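Local coordinates for protein endoglucanase (Uncultured bacterium, PDB 3X17) that probably hydrolyses internal beta-1,4 bonds of cellulose as a family 9 endoglucanase with an N-terminal Ig-like domain and bound zinc and calcium, at residues V413-T416 / Y417-G421. Numbering follows the deposited sequence.
Sequences VFQT and YEQSG
The carbonyl oxygen of Gln-415 takes two weak hydrogen bonds, from Glu-418 N at 3.3 Å and from Gln-419 N at 3.2 Å. Gln-419 N divides its hydrogen between that oxygen and Thr-416 O, again weakly, as the backbone leaves helical geometry. Two residues earlier, Tyr-417 N donates to Val-413 O at 3.0 Å in a regular i to i+4 bond, nearly straight at 163°. With CG anti to the backbone N (chi1 -167°), the Phe-414 ring reaches both Tyr-417 and Glu-418. Its CE1 touches Tyr-417 CD2 at 3.6 Å, the two rings inclined at 41°, while its CE2 meets Glu-418 CD at 3.4 Å. This is the C-terminal end of helix 396-418 in the (alpha/alpha)6 barrel, and both rings lean on helix 456-469, where Arg-460 NE bonds Tyr-417 OH. Beyond the helix, Gly-421 N bonds Asp-75 OD1 of the Ig-like domain. Gln-419, extended beyond CG, runs beside Gln-415 in the same direction with their amides almost perpendicular. A water accepts from Gln-419 NE2 at 2.8 Å and also bonds Thr-416 OG1 at 2.8 Å, bridging the last turn.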
ATOM      1  N   VAL A 413      -8.035  -2.769 -15.647  1.00 34.76           N
ATOM      2  CA  VAL A 413      -8.309  -1.912 -14.494  1.00 34.87           C
ATOM      3  C   VAL A 413      -9.238  -0.750 -14.884  1.00 35.82           C
ATOM      4  O   VAL A 413     -10.253  -0.523 -14.228  1.00 35.81           O
ATOM      5  CB  VAL A 413      -7.035  -1.397 -13.787  1.00 33.20           C
ATOM      6  CG1 VAL A 413      -7.402  -0.364 -12.753  1.00 30.37           C
ATOM      7  CG2 VAL A 413      -6.309  -2.559 -13.118  1.00 36.51           C
ATOM      8  N   PHE A 414      -8.881  -0.028 -15.946  1.00 34.71           N
ATOM      9  CA  PHE A 414      -9.650   1.119 -16.393  1.00 36.63           C
ATOM     10  C   PHE A 414     -11.104   0.783 -16.706  1.00 38.18           C
ATOM     11  O   PHE A 414     -12.013   1.538 -16.342  1.00 39.28           O
ATOM     12  CB  PHE A 414      -9.005   1.767 -17.603  1.00 37.59           C
ATOM     13  CG  PHE A 414      -9.573   3.132 -17.923  1.00 42.98           C
ATOM     14  CD1 PHE A 414      -9.285   4.218 -17.106  1.00 41.45           C
ATOM     15  CD2 PHE A 414     -10.508   3.293 -18.955  1.00 42.03           C
ATOM     16  CE1 PHE A 414      -9.865   5.466 -17.337  1.00 41.28           C
ATOM     17  CE2 PHE A 414     -11.083   4.540 -19.200  1.00 41.75           C
ATOM     18  CZ  PHE A 414     -10.769   5.623 -18.383  1.00 42.34           C
ATOM     19  N   GLN A 415     -11.331  -0.382 -17.308  1.00 39.16           N
ATOM     20  CA  GLN A 415     -12.692  -0.833 -17.586  1.00 40.71           C
ATOM     21  C   GLN A 415     -13.527  -1.040 -16.322  1.00 40.86           C
ATOM     22  O   GLN A 415     -14.740  -0.727 -16.296  1.00 40.64           O
ATOM     23  CB  GLN A 415     -12.664  -2.120 -18.400  1.00 42.30           C
ATOM     24  CG  GLN A 415     -13.922  -2.957 -18.248  1.00 48.30           C
ATOM     25  CD  GLN A 415     -13.918  -4.207 -19.128  1.00 56.52           C
ATOM     26  OE1 GLN A 415     -14.778  -5.076 -18.987  1.00 65.64           O
ATOM     27  NE2 GLN A 415     -12.963  -4.291 -20.045  1.00 59.13           N
ATOM     28  N   THR A 416     -12.911  -1.608 -15.279  1.00 39.22           N
ATOM     29  CA  THR A 416     -13.617  -1.736 -14.002  1.00 37.54           C
ATOM     30  C   THR A 416     -13.901  -0.356 -13.407  1.00 37.40           C
ATOM     31  O   THR A 416     -15.001  -0.075 -12.927  1.00 38.46           O
ATOM     32  CB  THR A 416     -12.842  -2.610 -12.996  1.00 38.48           C
ATOM     33  OG1 THR A 416     -12.487  -3.850 -13.616  1.00 36.80           O
ATOM     34  CG2 THR A 416     -13.705  -2.911 -11.753  1.00 36.71           C
ATOM     35  N   TYR A 417     -12.917   0.522 -13.475  1.00 35.18           N
ATOM     36  CA  TYR A 417     -13.084   1.860 -12.943  1.00 36.63           C
ATOM     37  C   TYR A 417     -14.302   2.531 -13.594  1.00 38.12           C
ATOM     38  O   TYR A 417     -15.066   3.240 -12.929  1.00 38.59           O
ATOM     39  CB  TYR A 417     -11.816   2.670 -13.195  1.00 35.82           C
ATOM     40  CG  TYR A 417     -11.997   4.174 -13.244  1.00 37.24           C
ATOM     41  CD1 TYR A 417     -12.047   4.927 -12.078  1.00 33.93           C
ATOM     42  CD2 TYR A 417     -12.029   4.851 -14.463  1.00 34.56           C
ATOM     43  CE1 TYR A 417     -12.193   6.327 -12.115  1.00 30.28           C
ATOM     44  CE2 TYR A 417     -12.110   6.248 -14.510  1.00 33.72           C
ATOM     45  CZ  TYR A 417     -12.216   6.973 -13.323  1.00 38.17           C
ATOM     46  OH  TYR A 417     -12.323   8.349 -13.344  1.00 40.69           O
ATOM     47  N   GLU A 418     -14.496   2.281 -14.883  1.00 38.03           N
ATOM     48  CA  GLU A 418     -15.594   2.916 -15.600  1.00 42.01           C
ATOM     49  C   GLU A 418     -16.930   2.316 -15.189  1.00 42.08           C
ATOM     50  O   GLU A 418     -17.948   2.978 -15.274  1.00 45.29           O
ATOM     51  CB  GLU A 418     -15.409   2.783 -17.111  1.00 42.02           C
ATOM     52  CG  GLU A 418     -14.231   3.590 -17.654  1.00 46.23           C
ATOM     53  CD  GLU A 418     -14.403   3.927 -19.121  1.00 54.31           C
ATOM     54  OE1 GLU A 418     -14.501   2.986 -19.947  1.00 56.57           O
ATOM     55  OE2 GLU A 418     -14.458   5.134 -19.432  1.00 55.66           O
ATOM     56  N   GLN A 419     -16.912   1.083 -14.697  1.00 42.51           N
ATOM     57  CA  GLN A 419     -18.133   0.445 -14.210  1.00 42.84           C
ATOM     58  C   GLN A 419     -18.513   0.860 -12.786  1.00 42.21           C
ATOM     59  O   GLN A 419     -19.435   0.298 -12.217  1.00 45.50           O
ATOM     60  CB  GLN A 419     -18.009  -1.078 -14.286  1.00 41.12           C
ATOM     61  CG  GLN A 419     -17.949  -1.592 -15.700  1.00 44.45           C
ATOM     62  CD  GLN A 419     -17.429  -3.022 -15.814  1.00 49.93           C
ATOM     63  OE1 GLN A 419     -17.769  -3.718 -16.767  1.00 58.26           O
ATOM     64  NE2 GLN A 419     -16.578  -3.452 -14.878  1.00 44.45           N
ATOM     65  N   SER A 420     -17.824   1.841 -12.210  1.00 40.62           N
ATOM     66  CA  SER A 420     -17.862   2.009 -10.764  1.00 37.23           C
ATOM     67  C   SER A 420     -18.131   3.447 -10.371  1.00 36.80           C
ATOM     68  O   SER A 420     -17.286   4.320 -10.529  1.00 35.21           O
ATOM     69  CB  SER A 420     -16.555   1.536 -10.126  1.00 37.01           C
ATOM     70  OG  SER A 420     -16.592   1.701  -8.712  1.00 36.10           O
ATOM     71  N   GLY A 421     -19.293   3.680  -9.791  1.00 36.67           N
ATOM     72  CA  GLY A 421     -19.712   5.044  -9.542  1.00 39.31           C
ATOM     73  C   GLY A 421     -18.715   5.798  -8.684  1.00 38.86           C
ATOM     74  O   GLY A 421     -18.440   6.954  -8.942  1.00 38.45           O
TER
HETATM   75  O   HOH W   1     -14.540  -5.377 -14.818  1.00 52.79           O